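Local coordinates for malonyl-CoA-[acyl-carrier-protein] transacylase (Coxiella burnetii, PDB 3TQE), which probably transfers the malonyl group from malonyl-CoA to holo-acyl-carrier protein, giving the malonyl-ACP used in fatty acid synthesis, at residues 163-168 / 258-263; 136-141 / 196-201; 156-161 / 174-179; 7-12 / 271-276. All coordinates share one frame; numbering follows the deposited sequence.

Interaction 1 (163-168 / 258-263); sequences ANLNST and PVRWVE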
loop_
_atom_site.group_PDB
_atom_site.type_symbol
_atom_site.label_atom_id
_atom_site.label_comp_id
_atom_site.label_asym_id
_atom_site.label_seq_id
_atom_site.Cartn_x
_atom_site.Cartn_y
_atom_site.Cartn_z
ATOM N N ALA A 163 -2.444 -0.705 -13.543
ATOM C CA ALA A 163 -2.533 0.154 -12.373
ATOM C C ALA A 163 -1.709 -0.405 -11.234
ATOM O O ALA A 163 -1.023 0.345 -10.544
ATOM C CB ALA A 163 -3.950 0.310 -11.947
ATOM N N ASN A 164 -1.802 -1.704 -10.975
ATOM C CA ASN A 164 -0.946 -2.311 -9.961
ATOM C C ASN A 164 -0.252 -3.490 -10.593
ATOM O O ASN A 164 -0.921 -4.427 -11.047
ATOM C CB ASN A 164 -1.706 -2.877 -8.767
ATOM C CG ASN A 164 -2.424 -1.867 -7.923
ATOM O OD1 ASN A 164 -2.183 -0.675 -7.965
ATOM N ND2 ASN A 164 -3.307 -2.396 -7.066
ATOM N N LEU A 165 1.069 -3.449 -10.642
ATOM C CA LEU A 165 1.844 -4.562 -11.166
ATOM C C LEU A 165 2.232 -5.409 -9.964
ATOM O O LEU A 165 3.269 -5.161 -9.317
ATOM C CB LEU A 165 3.036 -4.016 -11.931
ATOM C CG LEU A 165 2.716 -2.964 -12.998
ATOM C CD1 LEU A 165 3.942 -2.446 -13.690
ATOM C CD2 LEU A 165 1.740 -3.534 -14.028
ATOM N N ASN A 166 1.373 -6.349 -9.601
ATOM C CA ASN A 166 1.406 -6.945 -8.270
ATOM C C ASN A 166 2.257 -8.167 -8.144
ATOM O O ASN A 166 2.985 -8.331 -7.159
ATOM C CB ASN A 166 0.007 -7.239 -7.759
ATOM C CG ASN A 166 -0.656 -6.028 -7.243
ATOM O OD1 ASN A 166 0.004 -5.017 -6.989
ATOM N ND2 ASN A 166 -1.957 -6.090 -7.075
ATOM N N SER A 167 2.179 -9.033 -9.122
ATOM C CA SER A 167 3.035 -10.187 -9.145
ATOM C C SER A 167 3.239 -10.524 -10.591
ATOM O O SER A 167 2.686 -9.905 -11.489
ATOM C CB SER A 167 2.412 -11.337 -8.376
ATOM O OG SER A 167 1.627 -12.128 -9.249
ATOM N N THR A 168 4.032 -11.542 -10.856
ATOM C CA THR A 168 4.497 -11.687 -12.208
ATOM C C THR A 168 3.302 -11.927 -13.208
ATOM O O THR A 168 3.231 -11.358 -14.312
ATOM C CB THR A 168 5.634 -12.734 -12.183
ATOM O OG1 THR A 168 5.926 -13.084 -10.803
ATOM C CG2 THR A 168 6.900 -12.111 -12.792
ATOM N N PRO A 258 1.272 3.466 -12.515
ATOM C CA PRO A 258 1.134 2.166 -11.887
ATOM C C PRO A 258 2.042 1.962 -10.705
ATOM O O PRO A 258 3.140 2.502 -10.657
ATOM C CB PRO A 258 1.496 1.172 -12.982
ATOM C CG PRO A 258 2.041 1.936 -14.015
ATOM C CD PRO A 258 1.661 3.349 -13.920
ATOM N N VAL A 259 1.558 1.154 -9.780
ATOM C CA VAL A 259 2.349 0.714 -8.648
ATOM C C VAL A 259 3.223 -0.434 -9.139
ATOM O O VAL A 259 2.741 -1.517 -9.469
ATOM C CB VAL A 259 1.451 0.235 -7.516
ATOM C CG1 VAL A 259 2.244 -0.392 -6.377
ATOM C CG2 VAL A 259 0.620 1.384 -7.020
ATOM N N ARG A 260 4.532 -0.207 -9.130
ATOM C CA ARG A 260 5.465 -1.171 -9.676
ATOM C C ARG A 260 5.937 -2.106 -8.582
ATOM O O ARG A 260 7.111 -2.116 -8.205
ATOM C CB ARG A 260 6.603 -0.442 -10.373
ATOM C CG ARG A 260 6.089 0.347 -11.540
ATOM C CD ARG A 260 7.051 1.369 -11.997
ATOM N NE ARG A 260 8.225 0.772 -12.597
ATOM C CZ ARG A 260 9.252 1.474 -13.081
ATOM N NH1 ARG A 260 9.279 2.797 -13.009
ATOM N NH2 ARG A 260 10.265 0.848 -13.637
ATOM N N TRP A 261 5.022 -2.900 -8.074
ATOM C CA TRP A 261 5.331 -3.736 -6.933
ATOM C C TRP A 261 6.269 -4.884 -7.288
ATOM O O TRP A 261 7.232 -5.155 -6.567
ATOM C CB TRP A 261 4.063 -4.246 -6.282
ATOM C CG TRP A 261 4.287 -4.862 -4.972
ATOM C CD1 TRP A 261 4.185 -6.166 -4.650
ATOM C CD2 TRP A 261 4.702 -4.184 -3.785
ATOM N NE1 TRP A 261 4.484 -6.350 -3.325
ATOM C CE2 TRP A 261 4.829 -5.144 -2.780
ATOM C CE3 TRP A 261 4.985 -2.858 -3.481
ATOM C CZ2 TRP A 261 5.203 -4.813 -1.482
ATOM C CZ3 TRP A 261 5.380 -2.542 -2.199
ATOM C CH2 TRP A 261 5.471 -3.508 -1.223
ATOM N N VAL A 262 6.026 -5.554 -8.390
ATOM C CA VAL A 262 6.890 -6.669 -8.707
ATOM C C VAL A 262 8.332 -6.164 -8.915
ATOM O O VAL A 262 9.259 -6.793 -8.413
ATOM C CB VAL A 262 6.353 -7.529 -9.855
ATOM C CG1 VAL A 262 6.022 -6.667 -11.041
ATOM C CG2 VAL A 262 7.327 -8.671 -10.175
ATOM N N GLU A 263 8.526 -5.024 -9.563
ATOM C CA GLU A 263 9.873 -4.505 -9.733
ATOM C C GLU A 263 10.481 -4.111 -8.395
ATOM O O GLU A 263 11.683 -4.237 -8.194
ATOM C CB GLU A 263 9.878 -3.304 -10.668
ATOM C CG GLU A 263 9.708 -3.666 -12.091
ATOM C CD GLU A 263 9.362 -2.468 -12.936
ATOM O OE1 GLU A 263 8.185 -2.026 -12.883
ATOM O OE2 GLU A 263 10.265 -1.972 -13.642
#
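Val259 is gripped through both of its backbone polar atoms: its N donates to Ala163 O (2.8 Å), and its O accepts from Leu165 N (2.8 Å). This is the register of a short parallel pairing, with Asn164 opposite Val259. One step on, 258-263 turns into a helix with Arg260 as N-cap, and Val262 N donates to Leu165 O (2.9 Å, bent to 149° at the hydrogen). Within the same segment Arg260 holds Glu263 side-on: NE meets OE1 at 2.8 Å and NH2 meets OE2, both oxygens lying in the guanidinium plane.

Pro258 CB lies 4.3 Å from Leu165 CG, and in the conformer given Val262 CG1 lies 4.1 Å from Leu165 CB. Trp261 CG is anti to the backbone N (chi1 -168°), and the ring turns its CD1 edge to Asn166 O (3.5 Å, in the ring plane), a buried oxygen with no polar partner in the model; Asn166 OD1 is bonded to His95. Val259 touches His205, a predicted active-site residue, from the face it shares with Asn164.

The weakly bonded strand 259-260 forms one border of the mixed sheet, strand 170-174 flanks 160-167 on its other side, and helix 284-292 packs against Trp261 and Val262.

Interaction 2 (136-141 / 196-201); sequences MGAIIG and KRIPVS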
loop_
_atom_site.group_PDB
_atom_site.type_symbol
_atom_site.label_atom_id
_atom_site.label_comp_id
_atom_site.label_asym_id
_atom_site.label_seq_id
_atom_site.Cartn_x
_atom_site.Cartn_y
_atom_site.Cartn_z
HETATM N N MSE A 136 -11.764 -0.878 -11.393
HETATM C CA MSE A 136 -10.517 -1.602 -11.401
HETATM C C MSE A 136 -10.828 -3.050 -11.571
HETATM O O MSE A 136 -11.895 -3.526 -11.180
HETATM C CB MSE A 136 -9.724 -1.393 -10.104
HETATM C CG MSE A 136 -9.400 0.049 -9.840
HETATM SE SE MSE A 136 -8.179 0.353 -8.389
HETATM C CE MSE A 136 -6.565 -0.018 -9.336
ATOM N N GLY A 137 -9.886 -3.759 -12.151
ATOM C CA GLY A 137 -10.037 -5.167 -12.409
ATOM C C GLY A 137 -8.739 -5.917 -12.273
ATOM O O GLY A 137 -7.698 -5.422 -12.627
ATOM N N ALA A 138 -8.835 -7.140 -11.789
ATOM C CA ALA A 138 -7.700 -8.006 -11.603
ATOM C C ALA A 138 -7.614 -8.997 -12.720
ATOM O O ALA A 138 -8.620 -9.614 -13.074
ATOM C CB ALA A 138 -7.850 -8.738 -10.301
ATOM N N ILE A 139 -6.413 -9.160 -13.255
ATOM C CA ILE A 139 -6.145 -10.117 -14.306
ATOM C C ILE A 139 -5.054 -11.033 -13.802
ATOM O O ILE A 139 -3.986 -10.565 -13.404
ATOM C CB ILE A 139 -5.696 -9.453 -15.586
ATOM C CG1 ILE A 139 -6.789 -8.513 -16.097
ATOM C CG2 ILE A 139 -5.366 -10.498 -16.630
ATOM C CD1 ILE A 139 -6.380 -7.704 -17.287
ATOM N N ILE A 140 -5.326 -12.331 -13.810
ATOM C CA ILE A 140 -4.347 -13.310 -13.367
ATOM C C ILE A 140 -4.065 -14.229 -14.522
ATOM O O ILE A 140 -4.995 -14.752 -15.131
ATOM C CB ILE A 140 -4.858 -14.090 -12.165
ATOM C CG1 ILE A 140 -5.126 -13.117 -11.013
ATOM C CG2 ILE A 140 -3.863 -15.174 -11.787
ATOM C CD1 ILE A 140 -5.473 -13.759 -9.704
ATOM N N GLY A 141 -2.788 -14.399 -14.842
ATOM C CA GLY A 141 -2.357 -15.375 -15.836
ATOM C C GLY A 141 -1.834 -14.853 -17.154
ATOM O O GLY A 141 -1.469 -15.660 -18.040
ATOM N N LYS A 196 -11.470 -10.149 -13.525
ATOM C CA LYS A 196 -12.650 -9.828 -12.730
ATOM C C LYS A 196 -12.565 -8.425 -12.178
ATOM O O LYS A 196 -11.496 -8.002 -11.794
ATOM C CB LYS A 196 -12.732 -10.804 -11.540
ATOM C CG LYS A 196 -14.088 -10.845 -10.867
ATOM C CD LYS A 196 -14.249 -12.113 -10.044
ATOM C CE LYS A 196 -15.720 -12.483 -9.879
ATOM N NZ LYS A 196 -15.911 -13.650 -8.959
ATOM N N ARG A 197 -13.686 -7.730 -12.086
ATOM C CA ARG A 197 -13.707 -6.468 -11.369
ATOM C C ARG A 197 -13.359 -6.681 -9.901
ATOM O O ARG A 197 -13.745 -7.689 -9.308
ATOM C CB ARG A 197 -15.093 -5.844 -11.413
ATOM C CG ARG A 197 -15.491 -5.351 -12.757
ATOM C CD ARG A 197 -15.125 -3.919 -12.941
ATOM N NE ARG A 197 -16.094 -3.022 -12.305
ATOM C CZ ARG A 197 -17.088 -2.357 -12.915
ATOM N NH1 ARG A 197 -17.306 -2.436 -14.212
ATOM N NH2 ARG A 197 -17.876 -1.573 -12.201
ATOM N N ILE A 198 -12.618 -5.745 -9.340
ATOM C CA ILE A 198 -12.347 -5.671 -7.903
ATOM C C ILE A 198 -13.418 -4.741 -7.326
ATOM O O ILE A 198 -13.831 -3.804 -8.012
ATOM C CB ILE A 198 -10.952 -5.044 -7.652
ATOM C CG1 ILE A 198 -9.850 -5.865 -8.321
ATOM C CG2 ILE A 198 -10.657 -4.916 -6.171
ATOM C CD1 ILE A 198 -8.508 -5.186 -8.282
ATOM N N PRO A 199 -13.869 -4.970 -6.075
ATOM C CA PRO A 199 -14.923 -4.136 -5.471
ATOM C C PRO A 199 -14.452 -2.763 -4.973
ATOM O O PRO A 199 -14.479 -2.466 -3.771
ATOM C CB PRO A 199 -15.416 -5.005 -4.303
ATOM C CG PRO A 199 -14.248 -5.818 -3.943
ATOM C CD PRO A 199 -13.604 -6.161 -5.248
ATOM N N VAL A 200 -14.013 -1.941 -5.909
ATOM C CA VAL A 200 -13.695 -0.545 -5.653
ATOM C C VAL A 200 -14.365 0.287 -6.743
ATOM O O VAL A 200 -14.635 -0.194 -7.840
ATOM C CB VAL A 200 -12.179 -0.294 -5.648
ATOM C CG1 VAL A 200 -11.505 -1.055 -4.495
ATOM C CG2 VAL A 200 -11.562 -0.678 -6.996
ATOM N N SER A 201 -14.702 1.517 -6.414
ATOM C CA SER A 201 -15.285 2.430 -7.391
ATOM C C SER A 201 -14.155 3.251 -8.010
ATOM O O SER A 201 -14.238 3.676 -9.158
ATOM C CB SER A 201 -16.333 3.345 -6.729
ATOM O OG SER A 201 -15.766 4.163 -5.697
HETATM O O HOH W 1 -14.090 -1.856 -9.850
#
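Met136 and Val200 make the tight end of this contact. Val200 CG2 approaches the selenomethionine at Met136 from CB to SE, coming within 3.6 Å of CG and 3.8 Å of SE; chi1 of -64° puts CG1 anti to the carbonyl carbon, and CG2, the other methyl, lies between that carbon and the backbone N. Beside it, Ile198 N donates to Met136 O at 3.0 Å, from 37° above the carbonyl plane. The neighbouring pairs are regular antiparallel ones: Gly137 faces Arg197 as a non-hydrogen-bonded pair with CA atoms 4.0 Å apart, and Ala138 with Lys196 is a hydrogen-bonded pair joined by both N-to-O bonds.

Strand 134-140 lies inside the sheet and strand 194-197 at its border, so this is the pairing of the first and fourth strands of a beta-alpha-beta-beta-alpha-beta unit with strand order 4-1-3-2, the ferredoxin-like subdomain of the FabD family.

Toward solvent the fit is looser. In the conformers given, Ala138 CB and Ile198 CG1 meet at 4.0 Å and the extended Lys196 chain leads away, while Arg197 bends off to a salt bridge with Asp181. Past Ile198 the second segment leaves the pairing through an inverse gamma turn centred on Pro199. There a water takes the place of direct strand bonds: it accepts from Met136 N at 3.0 Å and lies 2.7 Å from Val200 O, close to Ile198 O.

Interaction 3 (156-161 / 174-179); sequences LGQVVQ and SGHSEA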
loop_
_atom_site.group_PDB
_atom_site.type_symbol
_atom_site.label_atom_id
_atom_site.label_comp_id
_atom_site.label_asym_id
_atom_site.label_seq_id
_atom_site.Cartn_x
_atom_site.Cartn_y
_atom_site.Cartn_z
ATOM N N LEU A 156 -10.479 2.266 -26.851
ATOM C CA LEU A 156 -11.441 2.873 -27.766
ATOM C C LEU A 156 -11.791 4.291 -27.348
ATOM O O LEU A 156 -12.935 4.710 -27.381
ATOM C CB LEU A 156 -12.689 1.980 -27.887
ATOM C CG LEU A 156 -12.394 0.604 -28.467
ATOM C CD1 LEU A 156 -13.558 -0.317 -28.318
ATOM C CD2 LEU A 156 -12.006 0.726 -29.899
ATOM N N GLY A 157 -10.769 5.047 -26.953
ATOM C CA GLY A 157 -10.964 6.426 -26.578
ATOM C C GLY A 157 -11.113 6.727 -25.104
ATOM O O GLY A 157 -11.031 7.897 -24.676
ATOM N N GLN A 158 -11.356 5.678 -24.329
ATOM C CA GLN A 158 -11.450 5.768 -22.888
ATOM C C GLN A 158 -10.106 5.423 -22.279
ATOM O O GLN A 158 -9.150 5.108 -22.975
ATOM C CB GLN A 158 -12.526 4.804 -22.377
ATOM C CG GLN A 158 -13.935 5.164 -22.810
ATOM C CD GLN A 158 -14.943 4.319 -22.077
ATOM O OE1 GLN A 158 -15.019 3.117 -22.322
ATOM N NE2 GLN A 158 -15.687 4.923 -21.139
ATOM N N VAL A 159 -10.039 5.515 -20.957
ATOM C CA VAL A 159 -8.844 5.174 -20.217
ATOM C C VAL A 159 -8.964 3.761 -19.668
ATOM O O VAL A 159 -9.934 3.417 -19.008
ATOM C CB VAL A 159 -8.652 6.125 -19.023
ATOM C CG1 VAL A 159 -7.476 5.696 -18.156
ATOM C CG2 VAL A 159 -8.448 7.521 -19.509
ATOM N N VAL A 160 -7.954 2.959 -19.915
ATOM C CA VAL A 160 -7.805 1.683 -19.233
ATOM C C VAL A 160 -6.356 1.287 -19.346
ATOM O O VAL A 160 -5.789 1.283 -20.421
ATOM C CB VAL A 160 -8.739 0.580 -19.774
ATOM C CG1 VAL A 160 -8.575 0.397 -21.292
ATOM C CG2 VAL A 160 -8.541 -0.741 -19.020
ATOM N N GLN A 161 -5.732 1.011 -18.214
ATOM C CA GLN A 161 -4.337 0.661 -18.223
ATOM C C GLN A 161 -3.932 -0.089 -16.992
ATOM O O GLN A 161 -4.637 -0.066 -16.009
ATOM C CB GLN A 161 -3.475 1.894 -18.347
ATOM C CG GLN A 161 -3.711 2.976 -17.374
ATOM C CD GLN A 161 -3.031 4.271 -17.854
ATOM O OE1 GLN A 161 -3.454 4.900 -18.841
ATOM N NE2 GLN A 161 -1.990 4.653 -17.180
ATOM N N SER A 174 -7.029 -0.335 -14.349
ATOM C CA SER A 174 -7.846 0.741 -13.867
ATOM C C SER A 174 -8.265 1.628 -15.021
ATOM O O SER A 174 -7.523 1.764 -15.977
ATOM C CB SER A 174 -6.999 1.557 -12.901
ATOM O OG SER A 174 -7.791 2.498 -12.258
ATOM N N GLY A 175 -9.423 2.252 -14.895
ATOM C CA GLY A 175 -9.844 3.243 -15.860
ATOM C C GLY A 175 -11.341 3.408 -15.854
ATOM O O GLY A 175 -12.015 3.182 -14.857
ATOM N N HIS A 176 -11.853 3.813 -16.991
ATOM C CA HIS A 176 -13.281 3.910 -17.129
ATOM C C HIS A 176 -13.928 2.556 -17.013
ATOM O O HIS A 176 -13.390 1.571 -17.520
ATOM C CB HIS A 176 -13.637 4.495 -18.472
ATOM C CG HIS A 176 -13.304 5.936 -18.581
ATOM N ND1 HIS A 176 -12.293 6.409 -19.383
ATOM C CD2 HIS A 176 -13.852 7.015 -17.974
ATOM C CE1 HIS A 176 -12.237 7.725 -19.269
ATOM N NE2 HIS A 176 -13.189 8.116 -18.439
ATOM N N SER A 177 -15.095 2.520 -16.396
ATOM C CA SER A 177 -15.722 1.257 -16.081
ATOM C C SER A 177 -15.976 0.422 -17.322
ATOM O O SER A 177 -15.735 -0.770 -17.324
ATOM C CB SER A 177 -17.014 1.444 -15.321
ATOM O OG SER A 177 -17.815 2.336 -15.966
ATOM N N GLU A 178 -16.455 1.049 -18.386
ATOM C CA GLU A 178 -16.803 0.281 -19.582
ATOM C C GLU A 178 -15.546 -0.300 -20.199
ATOM O O GLU A 178 -15.544 -1.433 -20.697
ATOM C CB GLU A 178 -17.521 1.165 -20.599
ATOM C CG GLU A 178 -18.826 1.764 -20.088
ATOM C CD GLU A 178 -18.653 3.157 -19.421
ATOM O OE1 GLU A 178 -17.486 3.582 -19.190
ATOM O OE2 GLU A 178 -19.703 3.807 -19.148
ATOM N N ALA A 179 -14.465 0.479 -20.182
ATOM C CA ALA A 179 -13.209 0.084 -20.774
ATOM C C ALA A 179 -12.557 -1.026 -19.983
ATOM O O ALA A 179 -12.003 -1.954 -20.541
ATOM C CB ALA A 179 -12.290 1.289 -20.885
#
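Gln161 and Ser174 form an antiparallel hydrogen-bonded pair, each N donating to the other's O, and the next pair, Val160 with Gly175, is non-hydrogen-bonded with CA atoms 4.2 Å apart. Beyond it His176 N still donates to Val159 O (2.8 Å), although the second segment turns a corner at Gly175 (phi 157°, psi -153°). Having no side chain, Gly175 lets Val159 O approach its CA to 3.2 Å in a CA-H...O contact.

The pairing is then continued by a side chain. Val159 N points at His176 ND1, 2.9 Å away, nearly straight and near the ring plane, so the imidazole edge acts as acceptor where a strand carbonyl might have stood. This is consistent with a neutral ring protonated on NE2. The Gln158 amide is turned nearly parallel to that ring (planes 8° apart), its NE2 beside His176 CB at 3.4 Å. The same NE2 donates to Glu178 OE1 at 3.0 Å from above the carboxylate plane, while Gln158 OE1 accepts from Arg182 NH2. Deeper in, Val160 CB rests on Ala179 CB at 3.8 Å.

Strands 160-167 and 170-174 are antiparallel neighbours joined by a short turn, a beta hairpin; the contact lies at its open end, where His176, the N-cap, leads 170-174 into helix 177-189. Val160 also reaches helix 144-155, touching Cys151 and Ala155, and Ser174 OG is bonded to Ser204 O in the loop leading to His205.

Interaction 4 (7-12 / 271-276); sequences SFAFVF and QGIKVF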
loop_
_atom_site.group_PDB
_atom_site.type_symbol
_atom_site.label_atom_id
_atom_site.label_comp_id
_atom_site.label_asym_id
_atom_site.label_seq_id
_atom_site.Cartn_x
_atom_site.Cartn_y
_atom_site.Cartn_z
ATOM N N SER A 7 19.355 -9.757 6.678
ATOM C CA SER A 7 18.840 -8.514 6.146
ATOM C C SER A 7 17.357 -8.690 5.877
ATOM O O SER A 7 16.912 -9.782 5.542
ATOM C CB SER A 7 19.612 -8.134 4.890
ATOM O OG SER A 7 21.013 -8.135 5.171
ATOM N N PHE A 8 16.608 -7.606 6.042
ATOM C CA PHE A 8 15.170 -7.698 5.867
ATOM C C PHE A 8 14.593 -6.388 5.443
ATOM O O PHE A 8 15.187 -5.330 5.650
ATOM C CB PHE A 8 14.486 -8.211 7.147
ATOM C CG PHE A 8 14.568 -7.268 8.322
ATOM C CD1 PHE A 8 13.474 -6.527 8.708
ATOM C CD2 PHE A 8 15.750 -7.096 9.032
ATOM C CE1 PHE A 8 13.537 -5.648 9.800
ATOM C CE2 PHE A 8 15.822 -6.227 10.130
ATOM C CZ PHE A 8 14.718 -5.490 10.505
ATOM N N ALA A 9 13.406 -6.504 4.865
ATOM C CA ALA A 9 12.653 -5.371 4.412
ATOM C C ALA A 9 11.321 -5.359 5.129
ATOM O O ALA A 9 10.793 -6.414 5.462
ATOM C CB ALA A 9 12.413 -5.509 2.922
ATOM N N PHE A 10 10.815 -4.166 5.395
ATOM C CA PHE A 10 9.440 -4.011 5.796
ATOM C C PHE A 10 8.611 -3.603 4.606
ATOM O O PHE A 10 8.976 -2.710 3.848
ATOM C CB PHE A 10 9.297 -2.914 6.856
ATOM C CG PHE A 10 9.363 -3.401 8.247
ATOM C CD1 PHE A 10 10.130 -4.484 8.607
ATOM C CD2 PHE A 10 8.620 -2.791 9.186
ATOM C CE1 PHE A 10 10.139 -4.924 9.902
ATOM C CE2 PHE A 10 8.653 -3.238 10.502
ATOM C CZ PHE A 10 9.421 -4.288 10.838
ATOM N N VAL A 11 7.490 -4.275 4.444
ATOM C CA VAL A 11 6.525 -3.947 3.430
ATOM C C VAL A 11 5.206 -3.590 4.064
ATOM O O VAL A 11 4.724 -4.271 4.960
ATOM C CB VAL A 11 6.376 -5.045 2.346
ATOM C CG1 VAL A 11 7.698 -5.168 1.585
ATOM C CG2 VAL A 11 5.931 -6.410 2.902
ATOM N N PHE A 12 4.642 -2.474 3.627
ATOM C CA PHE A 12 3.487 -1.891 4.269
ATOM C C PHE A 12 2.278 -2.006 3.379
ATOM O O PHE A 12 2.279 -1.490 2.267
ATOM C CB PHE A 12 3.741 -0.414 4.554
ATOM C CG PHE A 12 4.834 -0.175 5.545
ATOM C CD1 PHE A 12 4.558 -0.023 6.882
ATOM C CD2 PHE A 12 6.144 -0.146 5.142
ATOM C CE1 PHE A 12 5.556 0.224 7.796
ATOM C CE2 PHE A 12 7.135 0.089 6.050
ATOM C CZ PHE A 12 6.836 0.300 7.370
ATOM N N GLN A 271 19.191 -7.005 -4.037
ATOM C CA GLN A 271 20.060 -6.497 -3.005
ATOM C C GLN A 271 20.377 -7.535 -1.926
ATOM O O GLN A 271 21.112 -7.246 -0.958
ATOM C CB GLN A 271 19.461 -5.223 -2.408
ATOM C CG GLN A 271 19.380 -4.073 -3.448
ATOM C CD GLN A 271 20.738 -3.705 -4.018
ATOM O OE1 GLN A 271 21.682 -3.594 -3.277
ATOM N NE2 GLN A 271 20.826 -3.470 -5.333
ATOM N N GLY A 272 19.912 -8.756 -2.117
ATOM C CA GLY A 272 20.200 -9.834 -1.190
ATOM C C GLY A 272 19.211 -9.987 -0.059
ATOM O O GLY A 272 19.398 -10.796 0.837
ATOM N N ILE A 273 18.115 -9.252 -0.114
ATOM C CA ILE A 273 17.161 -9.282 0.964
ATOM C C ILE A 273 16.040 -10.186 0.547
ATOM O O ILE A 273 15.327 -9.868 -0.422
ATOM C CB ILE A 273 16.620 -7.875 1.231
ATOM C CG1 ILE A 273 17.766 -6.948 1.657
ATOM C CG2 ILE A 273 15.462 -7.951 2.236
ATOM C CD1 ILE A 273 17.472 -5.481 1.628
ATOM N N LYS A 274 15.851 -11.275 1.281
ATOM C CA LYS A 274 14.824 -12.243 0.955
ATOM C C LYS A 274 13.887 -12.499 2.113
ATOM O O LYS A 274 13.079 -13.387 2.029
ATOM C CB LYS A 274 15.430 -13.551 0.438
ATOM C CG LYS A 274 16.240 -13.277 -0.801
ATOM C CD LYS A 274 16.514 -14.470 -1.683
ATOM C CE LYS A 274 17.098 -13.993 -3.005
ATOM N NZ LYS A 274 17.927 -12.740 -2.848
ATOM N N VAL A 275 13.982 -11.692 3.164
ATOM C CA VAL A 275 13.096 -11.786 4.311
ATOM C C VAL A 275 12.337 -10.479 4.378
ATOM O O VAL A 275 12.918 -9.407 4.338
ATOM C CB VAL A 275 13.858 -11.974 5.613
ATOM C CG1 VAL A 275 12.931 -11.941 6.787
ATOM C CG2 VAL A 275 14.617 -13.286 5.554
ATOM N N PHE A 276 11.028 -10.603 4.368
ATOM C CA PHE A 276 10.124 -9.461 4.345
ATOM C C PHE A 276 9.219 -9.562 5.561
ATOM O O PHE A 276 8.743 -10.642 5.900
ATOM C CB PHE A 276 9.248 -9.521 3.090
ATOM C CG PHE A 276 10.028 -9.410 1.810
ATOM C CD1 PHE A 276 10.181 -8.194 1.171
ATOM C CD2 PHE A 276 10.654 -10.517 1.272
ATOM C CE1 PHE A 276 10.910 -8.097 0.011
ATOM C CE2 PHE A 276 11.403 -10.403 0.094
ATOM C CZ PHE A 276 11.534 -9.204 -0.511
HETATM O O HOH W 2 17.594 -11.613 3.667
#
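Ala9 and Phe276 form a parallel beta bridge between two adjacent strands, 9-12 and 275-278, of the four-stranded parallel sheet. The evidence is a CA-CA distance of 4.8 Å and one backbone bond, Ala9 N to Val275 O (3.0 Å, 160° at the hydrogen). CA-H...O contacts supplement it: Phe8 CA approaches Val275 O, and Phe276 CA approaches Ala9 O at 3.3 Å. The touching parts diverge by 43° in end-to-end direction, and before the bridge the link becomes watery: one water donates to Ser7 O and accepts from Lys274 N.

Apolar contacts hold the two segments elsewhere. Ile273, whose CG2 is anti to its backbone N, sets that methyl 3.6 Å from Ala9 N and close to Phe8 CA, while its CG1 meets Ser7 CB at 3.9 Å. Phe276 offers CD1 to two residues: Val11 CG1 lies at the ring edge, near its plane, at 3.9 Å, and Ala9 CB approaches obliquely at the same distance. Phe276 also packs on Ile265 and Ile268 of helix 261-270, which ends in a Schellman motif at Gly272 just before this strand.

Across strand 9-12 from here runs strand 91-94, which leads to Ser96, the predicted nucleophile, in a GxSxG sequence. Parallel strands covered by helices, with a serine at such a probable nucleophile elbow, are characteristic of the alpha/beta-hydrolase-like core of FabD acyltransferases.

How the interactions relate
Interactions 1, 2 and 3 belong to the mixed sheet, their centres 13 to 19 Å apart, touching one another: Ala163 CB lies 3.7 Å from Met136 CE and 3.4 Å from Ser174 CB. Interactions 1 and 3 share strand 160-167; along the chain interaction 3 falls between the segments of interaction 2, and those of interaction 1 alternate with both. Interaction 4, in the parallel sheet, lies about 35 Å from interaction 3 between centres and spans the other three along the chain. Interaction 1 bridges the two sheets: helix 261-270 runs on to strand 275-278, and Trp261 CH2 meets Val11 CG1 at 4.0 Å. It also lies closest to predicted catalytic Ser96 and His205.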